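Local coordinates for protein Cap5O (Staphylococcus aureus, PDB 3OJO) that probably oxidises UDP-N-acetyl-mannosamine with NAD as the electron acceptor, a step in making the capsular polysaccharide, at residues 158-163 / 178-183; 353-358 / 366-371; 402-407 / 420-425. All coordinates share one frame; numbering follows the deposited sequence.

Contact 1. Residues 158-163 / 178-183. With PDC (pyridine-2,6-dicarboxylic acid), chain K; PDC (pyridine-2,6-dicarboxylic acid), chain L; NAD (nicotinamide-adenine-dinucleotide), chain J.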
loop_
_atom_site.group_PDB
_atom_site.type_symbol
_atom_site.label_atom_id
_atom_site.label_comp_id
_atom_site.label_asym_id
_atom_site.label_seq_id
_atom_site.Cartn_x
_atom_site.Cartn_y
_atom_site.Cartn_z
ATOM N N VAL B 158 -15.754 -15.586 -21.314
ATOM C CA VAL B 158 -14.388 -15.336 -20.836
ATOM C C VAL B 158 -14.148 -13.832 -20.589
ATOM O O VAL B 158 -14.492 -13.009 -21.435
ATOM C CB VAL B 158 -13.316 -15.852 -21.844
ATOM C CG1 VAL B 158 -11.886 -15.638 -21.322
ATOM C CG2 VAL B 158 -13.542 -17.306 -22.237
ATOM N N HIS B 159 -13.523 -13.489 -19.449
ATOM C CA HIS B 159 -13.006 -12.164 -19.181
ATOM C C HIS B 159 -11.511 -12.336 -19.246
ATOM O O HIS B 159 -10.943 -13.081 -18.450
ATOM C CB HIS B 159 -13.392 -11.584 -17.813
ATOM C CG HIS B 159 -12.750 -10.237 -17.537
ATOM N ND1 HIS B 159 -12.830 -9.190 -18.447
ATOM C CD2 HIS B 159 -12.046 -9.812 -16.458
ATOM C CE1 HIS B 159 -12.152 -8.192 -17.909
ATOM N NE2 HIS B 159 -11.676 -8.514 -16.708
ATOM N N CYS B 160 -10.880 -11.724 -20.239
ATOM C CA CYS B 160 -9.438 -11.703 -20.334
ATOM C C CYS B 160 -9.023 -10.227 -20.385
ATOM O O CYS B 160 -9.173 -9.576 -21.415
ATOM C CB CYS B 160 -8.904 -12.487 -21.524
ATOM S SG CYS B 160 -7.125 -12.264 -21.767
ATOM N N PRO B 161 -8.572 -9.663 -19.255
ATOM C CA PRO B 161 -8.203 -8.245 -19.237
ATOM C C PRO B 161 -7.022 -7.910 -20.133
ATOM O O PRO B 161 -5.940 -8.489 -20.045
ATOM C CB PRO B 161 -7.922 -7.943 -17.757
ATOM C CG PRO B 161 -8.343 -9.125 -17.011
ATOM C CD PRO B 161 -8.356 -10.290 -17.940
ATOM N N GLU B 162 -7.277 -6.978 -21.031
ATOM C CA GLU B 162 -6.283 -6.553 -21.988
ATOM C C GLU B 162 -5.617 -5.245 -21.586
ATOM O O GLU B 162 -6.288 -4.258 -21.263
ATOM C CB GLU B 162 -6.865 -6.526 -23.412
ATOM C CG GLU B 162 -5.829 -6.572 -24.512
ATOM C CD GLU B 162 -4.996 -7.827 -24.570
ATOM O OE1 GLU B 162 -5.252 -8.662 -25.467
ATOM O OE2 GLU B 162 -4.028 -7.932 -23.780
ATOM N N ARG B 163 -4.289 -5.261 -21.583
ATOM C CA ARG B 163 -3.482 -4.112 -21.221
ATOM C C ARG B 163 -2.325 -4.082 -22.191
ATOM O O ARG B 163 -1.532 -5.028 -22.231
ATOM C CB ARG B 163 -3.021 -4.238 -19.764
ATOM C CG ARG B 163 -2.261 -3.024 -19.251
ATOM C CD ARG B 163 -1.987 -3.102 -17.760
ATOM N NE ARG B 163 -1.289 -4.333 -17.381
ATOM C CZ ARG B 163 -1.402 -4.930 -16.198
ATOM N NH1 ARG B 163 -2.178 -4.406 -15.252
ATOM N NH2 ARG B 163 -0.736 -6.049 -15.949
ATOM N N ARG B 178 -1.147 -14.000 -19.567
ATOM C CA ARG B 178 -2.526 -13.648 -19.756
ATOM C C ARG B 178 -3.421 -14.327 -18.747
ATOM O O ARG B 178 -3.266 -15.521 -18.496
ATOM C CB ARG B 178 -2.886 -14.095 -21.172
ATOM C CG ARG B 178 -3.963 -13.279 -21.816
ATOM C CD ARG B 178 -4.074 -13.594 -23.289
ATOM N NE ARG B 178 -3.297 -12.654 -24.096
ATOM C CZ ARG B 178 -3.743 -11.467 -24.488
ATOM N NH1 ARG B 178 -4.950 -11.049 -24.123
ATOM N NH2 ARG B 178 -2.980 -10.681 -25.238
ATOM N N ILE B 179 -4.385 -13.580 -18.203
ATOM C CA ILE B 179 -5.372 -14.112 -17.287
ATOM C C ILE B 179 -6.618 -14.509 -18.105
ATOM O O ILE B 179 -7.176 -13.674 -18.822
ATOM C CB ILE B 179 -5.687 -13.110 -16.141
ATOM C CG1 ILE B 179 -4.447 -12.878 -15.248
ATOM C CG2 ILE B 179 -6.901 -13.560 -15.324
ATOM C CD1 ILE B 179 -4.567 -11.778 -14.299
ATOM N N ILE B 180 -7.029 -15.799 -18.008
ATOM C CA ILE B 180 -8.211 -16.328 -18.684
ATOM C C ILE B 180 -9.212 -16.605 -17.574
ATOM O O ILE B 180 -9.058 -17.594 -16.851
ATOM C CB ILE B 180 -7.910 -17.616 -19.539
ATOM C CG1 ILE B 180 -6.646 -17.493 -20.466
ATOM C CG2 ILE B 180 -9.165 -18.151 -20.271
ATOM C CD1 ILE B 180 -6.711 -16.543 -21.629
ATOM N N GLY B 181 -10.193 -15.708 -17.424
ATOM C CA GLY B 181 -11.244 -15.813 -16.425
ATOM C C GLY B 181 -12.547 -16.307 -17.017
ATOM O O GLY B 181 -13.337 -15.508 -17.529
ATOM N N GLY B 182 -12.773 -17.624 -16.950
ATOM C CA GLY B 182 -13.993 -18.245 -17.451
ATOM C C GLY B 182 -15.096 -18.300 -16.409
ATOM O O GLY B 182 -14.818 -18.386 -15.208
ATOM N N VAL B 183 -16.363 -18.246 -16.863
ATOM C CA VAL B 183 -17.523 -18.323 -15.966
ATOM C C VAL B 183 -17.631 -19.768 -15.458
ATOM O O VAL B 183 -17.996 -19.990 -14.299
ATOM C CB VAL B 183 -18.823 -17.806 -16.639
ATOM C CG1 VAL B 183 -20.044 -17.989 -15.737
ATOM C CG2 VAL B 183 -18.678 -16.351 -17.020
HETATM N N1 PDC K . 1.003 -0.306 -17.785
HETATM C C2 PDC K . 1.347 -1.601 -17.635
HETATM C C3 PDC K . 1.297 -2.538 -18.691
HETATM C C4 PDC K . 0.934 -2.067 -19.945
HETATM C C5 PDC K . 0.565 -0.713 -20.077
HETATM C C6 PDC K . 0.614 0.142 -18.972
HETATM C C7 PDC K . 1.766 -2.058 -16.333
HETATM O O1 PDC K . 1.778 -1.193 -15.437
HETATM O O2 PDC K . 2.105 -3.396 -16.234
HETATM C C8 PDC K . 0.232 1.546 -19.117
HETATM O O3 PDC K . -0.135 2.013 -20.166
HETATM O O4 PDC K . 0.276 2.336 -18.069
HETATM N N1 PDC L . -0.030 -0.615 -13.204
HETATM C C2 PDC L . 0.726 -0.440 -12.115
HETATM C C3 PDC L . 0.183 -0.832 -10.894
HETATM C C4 PDC L . -1.148 -1.325 -10.915
HETATM C C5 PDC L . -1.861 -1.472 -12.118
HETATM C C6 PDC L . -1.228 -1.104 -13.270
HETATM C C7 PDC L . 2.094 0.127 -12.342
HETATM O O1 PDC L . 2.868 0.292 -11.417
HETATM O O2 PDC L . 2.448 0.438 -13.630
HETATM C C8 PDC L . -1.776 -1.200 -14.635
HETATM O O3 PDC L . -2.890 -1.673 -14.867
HETATM O O4 PDC L . -0.990 -0.766 -15.645
HETATM P PA NAD J . -10.268 3.486 -27.192
HETATM O O1A NAD J . -11.094 4.671 -26.880
HETATM O O2A NAD J . -8.975 3.863 -27.800
HETATM O O5B NAD J . -11.091 2.541 -28.200
HETATM C C5B NAD J . -12.453 2.262 -28.013
HETATM C C4B NAD J . -13.081 2.141 -29.381
HETATM O O4B NAD J . -14.289 1.417 -29.277
HETATM C C3B NAD J . -13.395 3.499 -30.023
HETATM O O3B NAD J . -12.950 3.493 -31.375
HETATM C C2B NAD J . -14.918 3.525 -30.018
HETATM O O2B NAD J . -15.476 4.263 -31.087
HETATM C C1B NAD J . -15.271 2.050 -30.086
HETATM N N9A NAD J . -16.616 1.800 -29.548
HETATM C C8A NAD J . -17.179 2.407 -28.447
HETATM N N7A NAD J . -18.378 1.834 -28.199
HETATM C C5A NAD J . -18.583 0.876 -29.137
HETATM C C6A NAD J . -19.652 0.007 -29.360
HETATM N N6A NAD J . -20.703 0.059 -28.536
HETATM N N1A NAD J . -19.589 -0.893 -30.421
HETATM C C2A NAD J . -18.473 -0.936 -31.242
HETATM N N3A NAD J . -17.421 -0.070 -31.018
HETATM C C4A NAD J . -17.474 0.822 -29.983
HETATM O O3 NAD J . -10.092 2.612 -25.840
HETATM P PN NAD J . -8.909 1.552 -25.611
HETATM O O1N NAD J . -7.714 2.306 -25.153
HETATM O O2N NAD J . -8.820 0.642 -26.780
HETATM O O5D NAD J . -9.416 0.735 -24.349
HETATM C C5D NAD J . -10.742 0.285 -24.246
HETATM C C4D NAD J . -10.945 -0.233 -22.826
HETATM O O4D NAD J . -10.055 -1.306 -22.563
HETATM C C3D NAD J . -10.593 0.780 -21.736
HETATM O O3D NAD J . -11.526 1.822 -21.519
HETATM C C2D NAD J . -10.471 -0.152 -20.555
HETATM O O2D NAD J . -11.742 -0.671 -20.260
HETATM C C1D NAD J . -9.706 -1.305 -21.185
HETATM N N1N NAD J . -8.267 -1.063 -20.934
HETATM C C2N NAD J . -7.455 -0.436 -21.853
HETATM C C3N NAD J . -6.106 -0.202 -21.546
HETATM C C7N NAD J . -5.114 0.065 -22.644
HETATM O O7N NAD J . -3.885 -0.634 -22.603
HETATM N N7N NAD J . -5.396 0.960 -23.600
HETATM C C4N NAD J . -5.603 -0.576 -20.292
HETATM C C5N NAD J . -6.437 -1.175 -19.350
HETATM C C6N NAD J . -7.775 -1.394 -19.689
#

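Contact 2. Residues 353-358 / 366-371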
loop_
_atom_site.group_PDB
_atom_site.type_symbol
_atom_site.label_atom_id
_atom_site.label_comp_id
_atom_site.label_asym_id
_atom_site.label_seq_id
_atom_site.Cartn_x
_atom_site.Cartn_y
_atom_site.Cartn_z
ATOM N N CYS B 353 -0.310 29.197 -19.421
ATOM C CA CYS B 353 0.152 28.832 -20.745
ATOM C C CYS B 353 0.621 27.374 -20.706
ATOM O O CYS B 353 1.560 27.046 -19.986
ATOM C CB CYS B 353 1.253 29.793 -21.194
ATOM S SG CYS B 353 1.990 29.413 -22.802
ATOM N N ALA B 354 -0.070 26.493 -21.438
ATOM C CA ALA B 354 0.273 25.081 -21.470
ATOM C C ALA B 354 1.286 24.720 -22.535
ATOM O O ALA B 354 1.163 25.158 -23.675
ATOM C CB ALA B 354 -0.975 24.252 -21.662
ATOM N N TYR B 355 2.253 23.871 -22.169
ATOM C CA TYR B 355 3.258 23.318 -23.071
ATOM C C TYR B 355 3.275 21.786 -22.963
ATOM O O TYR B 355 3.612 21.244 -21.912
ATOM C CB TYR B 355 4.674 23.905 -22.828
ATOM C CG TYR B 355 5.731 23.206 -23.659
ATOM C CD1 TYR B 355 6.521 22.197 -23.112
ATOM C CD2 TYR B 355 5.871 23.480 -25.018
ATOM C CE1 TYR B 355 7.450 21.502 -23.887
ATOM C CE2 TYR B 355 6.786 22.779 -25.806
ATOM C CZ TYR B 355 7.590 21.806 -25.231
ATOM O OH TYR B 355 8.495 21.114 -26.001
ATOM N N ASP B 356 2.933 21.097 -24.062
ATOM C CA ASP B 356 3.000 19.640 -24.146
ATOM C C ASP B 356 3.328 19.185 -25.582
ATOM O O ASP B 356 2.509 19.381 -26.483
ATOM C CB ASP B 356 1.763 18.930 -23.557
ATOM C CG ASP B 356 2.004 17.469 -23.205
ATOM O OD1 ASP B 356 1.536 17.030 -22.139
ATOM O OD2 ASP B 356 2.615 16.758 -24.018
ATOM N N PRO B 357 4.523 18.579 -25.809
ATOM C CA PRO B 357 4.877 18.135 -27.173
ATOM C C PRO B 357 4.036 16.972 -27.706
ATOM O O PRO B 357 3.962 16.777 -28.920
ATOM C CB PRO B 357 6.347 17.735 -27.042
ATOM C CG PRO B 357 6.522 17.376 -25.613
ATOM C CD PRO B 357 5.598 18.271 -24.841
ATOM N N HIS B 358 3.415 16.198 -26.798
ATOM C CA HIS B 358 2.590 15.038 -27.117
ATOM C C HIS B 358 1.125 15.400 -27.365
ATOM O O HIS B 358 0.429 14.639 -28.038
ATOM C CB HIS B 358 2.711 13.985 -26.003
ATOM C CG HIS B 358 4.117 13.524 -25.784
ATOM N ND1 HIS B 358 4.663 12.508 -26.537
ATOM C CD2 HIS B 358 5.053 13.985 -24.924
ATOM C CE1 HIS B 358 5.905 12.368 -26.106
ATOM N NE2 HIS B 358 6.183 13.229 -25.128
ATOM N N HIS B 366 2.871 24.899 -28.879
ATOM C CA HIS B 366 3.732 23.956 -29.590
ATOM C C HIS B 366 5.243 24.207 -29.383
ATOM O O HIS B 366 6.018 23.249 -29.418
ATOM C CB HIS B 366 3.336 23.897 -31.085
ATOM C CG HIS B 366 1.852 23.742 -31.333
ATOM N ND1 HIS B 366 1.107 24.752 -31.938
ATOM C CD2 HIS B 366 1.021 22.706 -31.046
ATOM C CE1 HIS B 366 -0.138 24.296 -31.997
ATOM N NE2 HIS B 366 -0.241 23.073 -31.469
ATOM N N ASP B 367 5.649 25.472 -29.131
ATOM C CA ASP B 367 7.049 25.851 -28.899
ATOM C C ASP B 367 7.323 26.276 -27.442
ATOM O O ASP B 367 6.672 27.190 -26.937
ATOM C CB ASP B 367 7.495 26.957 -29.894
ATOM C CG ASP B 367 8.820 27.658 -29.577
ATOM O OD1 ASP B 367 9.834 26.951 -29.341
ATOM O OD2 ASP B 367 8.851 28.912 -29.596
ATOM N N MET B 368 8.297 25.603 -26.792
ATOM C CA MET B 368 8.810 25.852 -25.437
ATOM C C MET B 368 9.216 27.307 -25.140
ATOM O O MET B 368 8.733 27.872 -24.155
ATOM C CB MET B 368 9.986 24.897 -25.142
ATOM C CG MET B 368 10.163 24.576 -23.671
ATOM S SD MET B 368 11.628 23.574 -23.308
ATOM C CE MET B 368 11.117 21.988 -23.933
ATOM N N SER B 369 10.113 27.895 -25.968
ATOM C CA SER B 369 10.632 29.266 -25.827
ATOM C C SER B 369 9.502 30.309 -25.807
ATOM O O SER B 369 9.499 31.205 -24.956
ATOM C CB SER B 369 11.631 29.566 -26.936
ATOM O OG SER B 369 12.685 28.616 -26.925
ATOM N N HIS B 370 8.514 30.135 -26.708
ATOM C CA HIS B 370 7.329 30.985 -26.810
ATOM C C HIS B 370 6.439 30.804 -25.565
ATOM O O HIS B 370 5.857 31.784 -25.087
ATOM C CB HIS B 370 6.545 30.657 -28.098
ATOM C CG HIS B 370 5.713 31.793 -28.623
ATOM N ND1 HIS B 370 4.445 32.056 -28.120
ATOM C CD2 HIS B 370 5.982 32.678 -29.613
ATOM C CE1 HIS B 370 3.995 33.094 -28.808
ATOM N NE2 HIS B 370 4.882 33.500 -29.720
ATOM N N ALA B 371 6.360 29.552 -25.037
ATOM C CA ALA B 371 5.571 29.193 -23.849
ATOM C C ALA B 371 6.164 29.737 -22.545
ATOM O O ALA B 371 5.407 30.218 -21.702
ATOM C CB ALA B 371 5.386 27.684 -23.760
#

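Contact 3. Residues 402-407 / 420-425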
loop_
_atom_site.group_PDB
_atom_site.type_symbol
_atom_site.label_atom_id
_atom_site.label_comp_id
_atom_site.label_asym_id
_atom_site.label_seq_id
_atom_site.Cartn_x
_atom_site.Cartn_y
_atom_site.Cartn_z
ATOM N N VAL B 402 12.185 29.921 -12.224
ATOM C CA VAL B 402 11.783 29.001 -11.149
ATOM C C VAL B 402 10.948 27.826 -11.671
ATOM O O VAL B 402 10.059 28.017 -12.501
ATOM C CB VAL B 402 11.223 29.646 -9.842
ATOM C CG1 VAL B 402 12.030 30.875 -9.420
ATOM C CG2 VAL B 402 9.747 29.979 -9.947
ATOM N N ILE B 403 11.271 26.610 -11.205
ATOM C CA ILE B 403 10.591 25.368 -11.575
ATOM C C ILE B 403 10.022 24.663 -10.334
ATOM O O ILE B 403 10.778 24.376 -9.399
ATOM C CB ILE B 403 11.546 24.401 -12.344
ATOM C CG1 ILE B 403 12.040 25.010 -13.670
ATOM C CG2 ILE B 403 10.881 23.021 -12.574
ATOM C CD1 ILE B 403 13.106 24.207 -14.365
ATOM N N PHE B 404 8.701 24.351 -10.347
ATOM C CA PHE B 404 8.051 23.517 -9.334
ATOM C C PHE B 404 7.632 22.216 -10.035
ATOM O O PHE B 404 6.676 22.184 -10.825
ATOM C CB PHE B 404 6.871 24.193 -8.606
ATOM C CG PHE B 404 6.192 23.301 -7.585
ATOM C CD1 PHE B 404 6.930 22.398 -6.817
ATOM C CD2 PHE B 404 4.820 23.361 -7.389
ATOM C CE1 PHE B 404 6.300 21.555 -5.900
ATOM C CE2 PHE B 404 4.196 22.529 -6.457
ATOM C CZ PHE B 404 4.944 21.642 -5.715
ATOM N N ASP B 405 8.413 21.160 -9.785
ATOM C CA ASP B 405 8.227 19.858 -10.405
ATOM C C ASP B 405 7.457 18.917 -9.486
ATOM O O ASP B 405 7.989 18.448 -8.485
ATOM C CB ASP B 405 9.583 19.302 -10.856
ATOM C CG ASP B 405 9.565 18.040 -11.682
ATOM O OD1 ASP B 405 8.483 17.668 -12.181
ATOM O OD2 ASP B 405 10.633 17.431 -11.844
ATOM N N THR B 406 6.180 18.669 -9.828
ATOM C CA THR B 406 5.277 17.803 -9.075
ATOM C C THR B 406 5.519 16.320 -9.378
ATOM O O THR B 406 4.951 15.469 -8.691
ATOM C CB THR B 406 3.800 18.207 -9.325
ATOM O OG1 THR B 406 3.417 17.846 -10.640
ATOM C CG2 THR B 406 3.534 19.664 -9.068
ATOM N N LYS B 407 6.347 16.019 -10.405
ATOM C CA LYS B 407 6.651 14.650 -10.871
ATOM C C LYS B 407 8.090 14.164 -10.604
ATOM O O LYS B 407 8.348 12.972 -10.765
ATOM C CB LYS B 407 6.316 14.498 -12.382
ATOM C CG LYS B 407 4.833 14.588 -12.734
ATOM C CD LYS B 407 3.996 13.409 -12.204
ATOM C CE LYS B 407 4.153 12.128 -12.969
ATOM N NZ LYS B 407 3.143 11.128 -12.540
ATOM N N TYR B 420 12.608 23.247 -7.692
ATOM C CA TYR B 420 11.879 22.712 -6.554
ATOM C C TYR B 420 11.127 21.421 -6.882
ATOM O O TYR B 420 10.685 21.203 -8.012
ATOM C CB TYR B 420 10.952 23.760 -5.922
ATOM C CG TYR B 420 11.659 25.016 -5.458
ATOM C CD1 TYR B 420 11.891 26.074 -6.335
ATOM C CD2 TYR B 420 12.036 25.178 -4.127
ATOM C CE1 TYR B 420 12.521 27.243 -5.909
ATOM C CE2 TYR B 420 12.652 26.350 -3.686
ATOM C CZ TYR B 420 12.899 27.377 -4.584
ATOM O OH TYR B 420 13.521 28.530 -4.176
ATOM N N ASN B 421 11.011 20.574 -5.854
ATOM C CA ASN B 421 10.388 19.250 -5.778
ATOM C C ASN B 421 9.207 19.372 -4.826
ATOM O O ASN B 421 8.919 20.454 -4.328
ATOM C CB ASN B 421 11.396 18.335 -5.045
ATOM C CG ASN B 421 12.254 17.464 -5.891
ATOM O OD1 ASN B 421 11.922 17.138 -7.029
ATOM N ND2 ASN B 421 13.338 16.980 -5.298
ATOM N N TYR B 422 8.627 18.231 -4.452
ATOM C CA TYR B 422 7.653 18.140 -3.380
ATOM C C TYR B 422 8.484 18.027 -2.093
ATOM O O TYR B 422 8.016 18.349 -1.004
ATOM C CB TYR B 422 6.796 16.893 -3.563
ATOM C CG TYR B 422 5.469 17.125 -4.244
ATOM C CD1 TYR B 422 4.675 18.217 -3.911
ATOM C CD2 TYR B 422 4.931 16.174 -5.097
ATOM C CE1 TYR B 422 3.418 18.396 -4.477
ATOM C CE2 TYR B 422 3.676 16.341 -5.668
ATOM C CZ TYR B 422 2.920 17.450 -5.352
ATOM O OH TYR B 422 1.684 17.622 -5.924
ATOM N N GLY B 423 9.721 17.572 -2.251
ATOM C CA GLY B 423 10.687 17.427 -1.184
ATOM C C GLY B 423 11.214 18.729 -0.623
ATOM O O GLY B 423 11.565 18.769 0.544
ATOM N N ASN B 424 11.287 19.805 -1.407
ATOM C CA ASN B 424 11.864 21.061 -0.888
ATOM C C ASN B 424 11.074 22.328 -1.170
ATOM O O ASN B 424 11.601 23.416 -0.936
ATOM C CB ASN B 424 13.294 21.227 -1.405
ATOM C CG ASN B 424 13.393 21.263 -2.915
ATOM O OD1 ASN B 424 14.236 20.606 -3.512
ATOM N ND2 ASN B 424 12.502 21.976 -3.567
ATOM N N ILE B 425 9.843 22.204 -1.691
ATOM C CA ILE B 425 9.022 23.374 -2.009
ATOM C C ILE B 425 8.805 24.353 -0.819
ATOM O O ILE B 425 8.751 25.567 -1.034
ATOM C CB ILE B 425 7.755 23.038 -2.858
ATOM C CG1 ILE B 425 7.047 24.290 -3.431
ATOM C CG2 ILE B 425 6.792 22.103 -2.134
ATOM C CD1 ILE B 425 7.853 25.101 -4.454
HETATM O O HOH W 1 8.212 16.298 -6.647
#

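Contact 1. Residues 158-163 / 178-183
Strand 156-159 runs antiparallel to strand 178-182 here, with H159 and G181 as the hydrogen-bonded pair and V158 facing G182 as the non-hydrogen-bonded one. The bond from H159 N to G181 O is 2.8 Å long and nearly straight (175°), although the donor stands above the carbonyl plane; G181 N returns a bond to H159 O at 2.9 Å. Beyond H159 the 158-163 segment leaves the strand, and side chains take over from backbone pairing.

Across the gap E162 and R178 form a buried salt bridge. R178, bent at chi3 (-95°), turns its guanidinium end-on so that NH1 and NH2 both grip a single oxygen, OE1 of E162, with NH1 at 2.8 Å. The carboxylate stands almost perpendicular to the guanidinium, 84° between planes: OE1 receives NH2 on its syn lone pair and NH1 from above its plane. E128 lies close to the same carboxylate, and the arginine presumably offsets that repulsion. NH1 also reaches C160 SG at 3.4 Å within the guanidinium plane, while L173 O takes a bond from NH2. Apolar contacts are thinner: CG1 of V158 meets CG2 of I180, and P161 CD lies near I179 CB.

R163 serves the ligands instead. Its NH1 bonds O3 of one pyridine-2,6-dicarboxylate at 2.9 Å and pairs with E218, while CG lies against C4 of a second one. The carbonyl of E162 comes within 3.6 Å of NAD, from its O to C6N of the nicotinamide. The arrangement is that of a Rossmann-type NAD-binding domain, in which the loop at the C-terminal end of a parallel strand borders the nicotinamide, with the antiparallel strand 178-182 added beside strand 156-159.

Contact 2. Residues 353-358 / 366-371
In the parallel sheet of the UDP-binding domain, the outermost strand 351-355 is covered by the short helix 368-372, and the ring of Y355 is the main surface between them. With CG anti to the backbone N (chi1 173°), this side chain points from the strand toward the helix. M368 crosses it obliquely: CG sits over one face, 4.2 Å from the centroid of the Y355 ring and 13° off its normal. A bend at chi3 (-73°) then carries the methyl to the phenol end, where M368 CE lies 3.5 Å from Y355 OH. The sulfur makes an oblique Met-aromatic contact. At the ring's edge stands the carbonyl oxygen of H366, and F321 of the neighbouring strand also meets the tyrosine.

Farther along, A371 points toward the strand, its CB lying against both Y355 CB and C353 SG, a small side chain at the closest backbone approach. No hydrogen bond joins the segments, so apolar packing carries the contact. D367 occupies the N-cap of the helix: its OD2 accepts from H370 N at 3.2 Å, met from well above the carboxylate plane.

Contact 3. Residues 402-407 / 420-425
The last strand pair of the parallel C-terminal sheet, 402-405 beside 418-420, makes this contact, together with the turn that follows the edge strand. F404 and Y420 form the parallel bridge. Y420 N gives its hydrogen to I403 O at 2.7 Å, nearly along the C=O axis, and Y420 O accepts from D405 N at 2.9 Å, so the backbone of Y420 bonds the residues on both sides of F404. At the next step of the pairing, two residues on at Y422, a water bridges instead: it donates to D405 O at 2.8 Å and accepts from Y422 N at 3.0 Å.

F404 is the hub of the side-chain packing. With CG anti to its backbone N (chi1 179°), the ring is sandwiched between T406 CG2 over one face and I425 over the other; I425 CG1 makes a CH-pi contact 4.0 Å from the centroid of the F404 ring. At the ring's edge N421 O lies 3.2 Å from F404 CE1. The same ring turns its edge, through CZ, toward the face of Y422 in an offset edge-to-face pair, planes at 82°. Y422 crosses T406 obliquely, its CE2 3.4 Å from T406 O and with T406 CA over one face of its ring. Its hydroxyl bonds G262 O, while helix 286-312 packs against the tyrosine.

D405 closes the strand with an Asx turn, OD1 accepting from K407 N at 3.2 Å from above the carboxylate plane. Its other oxygen, OD2, is bonded by Y419 OH and by the backbone N of V409 and V410, so this buried carboxylate is richly satisfied. The whole forms the edge of a parallel alpha/beta sheet, the one that carries the UDP-binding family domain, with strand 418-420 outermost.

In the fold
The three contacts follow one another along the chain, each closing before the next opens, and they divide between the two ends of the subunit. Contact 1 lies in the mixed sheet of the NAD-binding domain, whereas contacts 2 and 3 both reach the five-stranded parallel sheet of the C-terminal domain, at its two outermost strands, 351-355 and 418-420. The centres of contacts 2 and 3 are about 19 Å apart. Contact 1 sits about 41 Å from either, between centres, on the opposite side of the chain's centre. Only contact 1 touches the bound cofactor; the other two are packing within the C-terminal domain, beyond the central region. One chain thus carries two distinct alpha/beta sheets, the cofactor being bound at the first.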